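Local coordinates for protein putative hyaluronoglucosaminidase (Clostridium perfringens, PDB 6PWI) that probably acts as a hexosaminidase of glycoside hydrolase family 84, cleaving N-acetylhexosamine from glycans, at residues 96-101 with 137-142; 127-132 with 168-173. One frame throughout, in Å; residues are numbered along the deposited sequence.

Both contacts lie in the mixed sheet of the N-terminal alpha/beta domain, away from the predicted active site in the barrel. Strands 127-133 and 136-141 are neighbours, so the two contacts are joined by backbone bonds such as Ala138 N to Ser131 O. Contact 1 is a parallel pair and contact 2 an antiparallel one. Each is mostly buried, and helix 144-158 covers one face of both, with helix 106-114 on the other. The side chains that meet in contact 1 are almost all apolar, and it becomes polar at its C-terminal ends. Contact 2 is apolar along most of its length but has a buried histidine and aspartate bridged by a water at the end nearer the barrel.

Contact 1 (96-101 with 137-142); sequences FLIGIN and IAVLGK. With EDO (1,2-ethanediol), chain I.
Ile137 and Phe96 lie side by side and point the same way from paired strands. The CB of Ile137 starts 4.0 Å from CD1 of Phe96. Its CG2 branch meets the same ring atom, CD1 of Phe96, also at 4.0 Å. The other branch carries CG1 anti to the carbonyl carbon (chi1 -60°) and runs on extended. Its tip, CD1 of Ile137, reaches CE1 of Phe96 at 3.7 Å and also touches CZ. Further along, CD1 of Ile98 sits 3.8 Å from CB of Val139. Helix 144-158 closes over this group through Phe158, Ile151 and Leu154.

On the other face Leu140 leans over the backbone from Gly99 to Asn101, where Gly99 has no side chain. CD1 of Leu140 lies 3.4 Å from C of Ile100. CD2 of Leu140 packs 3.9 Å from CB of Asn101. Ala138 and Leu140 also touch Phe111 of helix 106-114.

Five backbone hydrogen bonds join the strands, from Leu97 N to Ile137 O (2.9 Å) through to Asn101 N to Gly141 O. Beyond the last one, Lys142 NZ binds Asn124 O, Phe122 O and O1 of a 1,2-ethanediol, probably from the crystallisation liquor. The strand directions differ by 13°. This is a parallel pair within the mixed sheet of an alpha/beta domain like domain 2 of glycosyl hydrolase family 20, with a helix on each face.

Contact 2 (127-132 with 168-173); sequences AHVVSV and ELLIED
His128 places CG between its backbone N and carbonyl carbon (chi1 66°), and this stands the imidazole next to Asp173 on the neighbouring strand. The two strands form an antiparallel pair in the mixed sheet of the N-terminal alpha/beta domain. CB of Asp173 lies over one face of the ring, 4.0 Å from the centroid of the His128 ring and 29° off its normal, a CH-pi contact. The ring and the carboxylate are turned 45° against each other. ND1 of His128 is bonded to Asp126 O, which limits rotation of the ring.

The sheet face that carries His128 and Asp173 continues with Val130 and Ile171, whose CB atoms are 4.0 Å apart. Two backbone bonds link this pair; Ile171 N reaches Val130 O at 2.8 Å. Next, CG2 of Val132 packs 4.0 Å from CG of Leu169. On the opposite face CG1 of Val129 meets CD1 of Leu170 at 3.8 Å. Helix 144-158 covers the first face through Tyr149, Leu154 and Ile157, and Phe111 of helix 106-114 lies against Val129 and Ser131 on the second.

OD1 of Asp173 accepts hydrogen bonds from Gln41 N and from NE1 of Trp444, at the end of helix 433-444, and the second of these links the sheet to the barrel domain. The other oxygen, OD2 of Asp173, accepts a hydrogen bond from a water at 2.9 Å, and that water lies 2.8 Å from NE2 of His128.

Contact 1 (96-101 with 137-142)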
# COMPACT_ATOMS: atom_id res chain seq x y z
N PHE A 96 6.17 -1.91 -30.88
CA PHE A 96 5.41 -1.52 -29.70
C PHE A 96 4.42 -0.42 -30.08
O PHE A 96 4.85 0.68 -30.44
CB PHE A 96 6.34 -1.01 -28.59
CG PHE A 96 7.26 -2.07 -28.04
CD1 PHE A 96 6.94 -2.76 -26.88
CD2 PHE A 96 8.43 -2.41 -28.70
CE1 PHE A 96 7.77 -3.74 -26.39
CE2 PHE A 96 9.27 -3.40 -28.21
CZ PHE A 96 8.94 -4.06 -27.05
N LEU A 97 3.12 -0.71 -30.03
CA LEU A 97 2.12 0.30 -30.33
C LEU A 97 1.35 0.63 -29.05
O LEU A 97 0.82 -0.26 -28.39
CB LEU A 97 1.15 -0.17 -31.43
CG LEU A 97 1.71 -1.00 -32.59
CD1 LEU A 97 0.65 -1.17 -33.67
CD2 LEU A 97 2.97 -0.38 -33.19
N ILE A 98 1.29 1.93 -28.71
CA ILE A 98 0.52 2.38 -27.56
C ILE A 98 -0.58 3.31 -28.04
O ILE A 98 -0.31 4.30 -28.73
CB ILE A 98 1.42 3.04 -26.50
CG1 ILE A 98 2.66 2.20 -26.16
CG2 ILE A 98 0.61 3.39 -25.25
CD1 ILE A 98 2.36 0.84 -25.56
N GLY A 99 -1.83 3.01 -27.66
CA GLY A 99 -2.95 3.75 -28.19
C GLY A 99 -4.13 3.81 -27.22
O GLY A 99 -4.13 3.12 -26.20
N ILE A 100 -5.13 4.61 -27.59
CA ILE A 100 -6.32 4.81 -26.79
C ILE A 100 -7.53 4.35 -27.59
O ILE A 100 -7.64 4.62 -28.78
CB ILE A 100 -6.44 6.28 -26.34
CG1 ILE A 100 -5.38 6.62 -25.29
CG2 ILE A 100 -7.85 6.63 -25.88
CD1 ILE A 100 -5.10 8.09 -25.16
N ASN A 101 -8.43 3.64 -26.92
CA ASN A 101 -9.64 3.09 -27.52
C ASN A 101 -10.52 4.21 -28.06
O ASN A 101 -10.71 5.23 -27.39
CB ASN A 101 -10.38 2.22 -26.50
CG ASN A 101 -11.72 1.76 -27.02
OD1 ASN A 101 -11.78 0.95 -27.94
ND2 ASN A 101 -12.78 2.29 -26.44
N ILE A 137 3.64 -5.90 -30.23
CA ILE A 137 3.26 -5.78 -28.83
C ILE A 137 2.46 -4.50 -28.67
O ILE A 137 2.99 -3.40 -28.85
CB ILE A 137 4.50 -5.82 -27.91
CG1 ILE A 137 5.27 -7.13 -28.06
CG2 ILE A 137 4.11 -5.58 -26.46
CD1 ILE A 137 6.64 -7.12 -27.42
N ALA A 138 1.17 -4.64 -28.35
CA ALA A 138 0.26 -3.51 -28.38
C ALA A 138 -0.43 -3.31 -27.02
O ALA A 138 -0.66 -4.26 -26.28
CB ALA A 138 -0.75 -3.68 -29.50
N VAL A 139 -0.75 -2.05 -26.73
CA VAL A 139 -1.56 -1.68 -25.58
C VAL A 139 -2.61 -0.69 -26.05
O VAL A 139 -2.28 0.32 -26.68
CB VAL A 139 -0.70 -1.07 -24.45
CG1 VAL A 139 -1.56 -0.52 -23.31
CG2 VAL A 139 0.35 -2.03 -23.92
N LEU A 140 -3.87 -0.98 -25.73
CA LEU A 140 -4.96 -0.04 -25.96
C LEU A 140 -5.64 0.22 -24.63
O LEU A 140 -6.15 -0.72 -24.01
CB LEU A 140 -5.93 -0.65 -26.98
CG LEU A 140 -6.96 0.33 -27.56
CD1 LEU A 140 -6.29 1.32 -28.50
CD2 LEU A 140 -8.06 -0.42 -28.29
N GLY A 141 -5.63 1.48 -24.18
CA GLY A 141 -6.29 1.85 -22.94
C GLY A 141 -7.49 2.76 -23.21
O GLY A 141 -7.59 3.33 -24.30
N LYS A 142 -8.38 2.90 -22.23
CA LYS A 142 -9.52 3.79 -22.38
C LYS A 142 -9.04 5.23 -22.37
O LYS A 142 -9.72 6.11 -22.90
CB LYS A 142 -10.58 3.53 -21.30
CG LYS A 142 -10.17 3.86 -19.87
CD LYS A 142 -11.27 3.59 -18.86
CE LYS A 142 -12.53 4.39 -19.11
NZ LYS A 142 -13.66 3.88 -18.30
C1 EDO I . -13.39 6.13 -14.61
O1 EDO I . -14.11 5.13 -15.30
C2 EDO I . -11.95 5.83 -14.63
O2 EDO I . -11.62 4.93 -15.68

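Contact 2 (127-132 with 168-173)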
# COMPACT_ATOMS: atom_id res chain seq x y z
N ALA A 127 -9.70 0.57 -17.66
CA ALA A 127 -9.74 -0.57 -18.56
C ALA A 127 -8.67 -0.45 -19.64
O ALA A 127 -8.46 0.63 -20.20
CB ALA A 127 -11.12 -0.71 -19.17
N HIS A 128 -8.00 -1.57 -19.92
CA HIS A 128 -7.00 -1.60 -20.98
C HIS A 128 -6.76 -3.04 -21.42
O HIS A 128 -7.15 -3.98 -20.74
CB HIS A 128 -5.70 -0.93 -20.51
CG HIS A 128 -5.02 -1.66 -19.41
ND1 HIS A 128 -5.38 -1.51 -18.08
CD2 HIS A 128 -4.02 -2.57 -19.43
CE1 HIS A 128 -4.62 -2.28 -17.33
NE2 HIS A 128 -3.77 -2.95 -18.13
N VAL A 129 -6.07 -3.17 -22.57
CA VAL A 129 -5.78 -4.45 -23.19
C VAL A 129 -4.30 -4.48 -23.53
O VAL A 129 -3.76 -3.50 -24.03
CB VAL A 129 -6.64 -4.62 -24.46
CG1 VAL A 129 -6.16 -5.77 -25.33
CG2 VAL A 129 -8.12 -4.75 -24.14
N VAL A 130 -3.65 -5.62 -23.25
CA VAL A 130 -2.29 -5.85 -23.70
C VAL A 130 -2.30 -7.04 -24.65
O VAL A 130 -2.81 -8.10 -24.31
CB VAL A 130 -1.31 -6.07 -22.52
CG1 VAL A 130 0.11 -6.29 -23.00
CG2 VAL A 130 -1.35 -4.92 -21.53
N SER A 131 -1.74 -6.85 -25.85
CA SER A 131 -1.72 -7.92 -26.84
C SER A 131 -0.29 -8.20 -27.29
O SER A 131 0.44 -7.29 -27.67
CB SER A 131 -2.61 -7.59 -27.99
OG SER A 131 -2.13 -8.19 -29.18
N VAL A 132 0.10 -9.48 -27.21
CA VAL A 132 1.38 -9.94 -27.73
C VAL A 132 1.07 -10.97 -28.82
O VAL A 132 0.57 -12.06 -28.51
CB VAL A 132 2.28 -10.52 -26.62
CG1 VAL A 132 3.54 -11.16 -27.19
CG2 VAL A 132 2.64 -9.48 -25.57
N GLU A 168 3.07 -15.35 -26.50
CA GLU A 168 1.95 -14.62 -27.08
C GLU A 168 0.80 -14.65 -26.08
O GLU A 168 0.43 -15.72 -25.61
CB GLU A 168 1.48 -15.31 -28.36
CG GLU A 168 2.44 -15.20 -29.54
CD GLU A 168 1.75 -15.28 -30.89
OE1 GLU A 168 0.69 -15.92 -30.98
OE2 GLU A 168 2.28 -14.69 -31.86
N LEU A 169 0.23 -13.48 -25.77
CA LEU A 169 -0.81 -13.41 -24.76
C LEU A 169 -1.77 -12.26 -25.05
O LEU A 169 -1.48 -11.39 -25.86
CB LEU A 169 -0.15 -13.25 -23.38
CG LEU A 169 0.75 -12.03 -23.20
CD1 LEU A 169 -0.04 -10.83 -22.68
CD2 LEU A 169 1.90 -12.34 -22.25
N LEU A 170 -2.91 -12.28 -24.35
CA LEU A 170 -3.88 -11.20 -24.39
C LEU A 170 -4.40 -10.93 -22.97
O LEU A 170 -5.08 -11.78 -22.39
CB LEU A 170 -5.01 -11.58 -25.35
CG LEU A 170 -6.15 -10.57 -25.47
CD1 LEU A 170 -5.77 -9.41 -26.38
CD2 LEU A 170 -7.41 -11.25 -26.00
N ILE A 171 -4.05 -9.76 -22.43
CA ILE A 171 -4.55 -9.31 -21.14
C ILE A 171 -5.75 -8.41 -21.40
O ILE A 171 -5.64 -7.45 -22.17
CB ILE A 171 -3.46 -8.57 -20.33
CG1 ILE A 171 -2.23 -9.44 -20.05
CG2 ILE A 171 -4.03 -8.00 -19.04
CD1 ILE A 171 -1.06 -8.67 -19.49
N GLU A 172 -6.88 -8.71 -20.76
CA GLU A 172 -8.01 -7.81 -20.76
C GLU A 172 -8.27 -7.36 -19.33
O GLU A 172 -8.90 -8.08 -18.55
CB GLU A 172 -9.25 -8.47 -21.38
CG GLU A 172 -9.07 -8.85 -22.85
CD GLU A 172 -10.07 -9.89 -23.35
OE1 GLU A 172 -9.72 -11.10 -23.35
OE2 GLU A 172 -11.19 -9.48 -23.75
N ASP A 173 -7.76 -6.17 -18.97
CA ASP A 173 -7.63 -5.81 -17.57
C ASP A 173 -8.46 -4.57 -17.25
O ASP A 173 -8.74 -3.75 -18.12
CB ASP A 173 -6.17 -5.65 -17.16
CG ASP A 173 -5.88 -6.06 -15.73
OD1 ASP A 173 -6.86 -6.33 -14.97
OD2 ASP A 173 -4.69 -6.12 -15.37
O HOH W 1 -2.60 -5.39 -17.28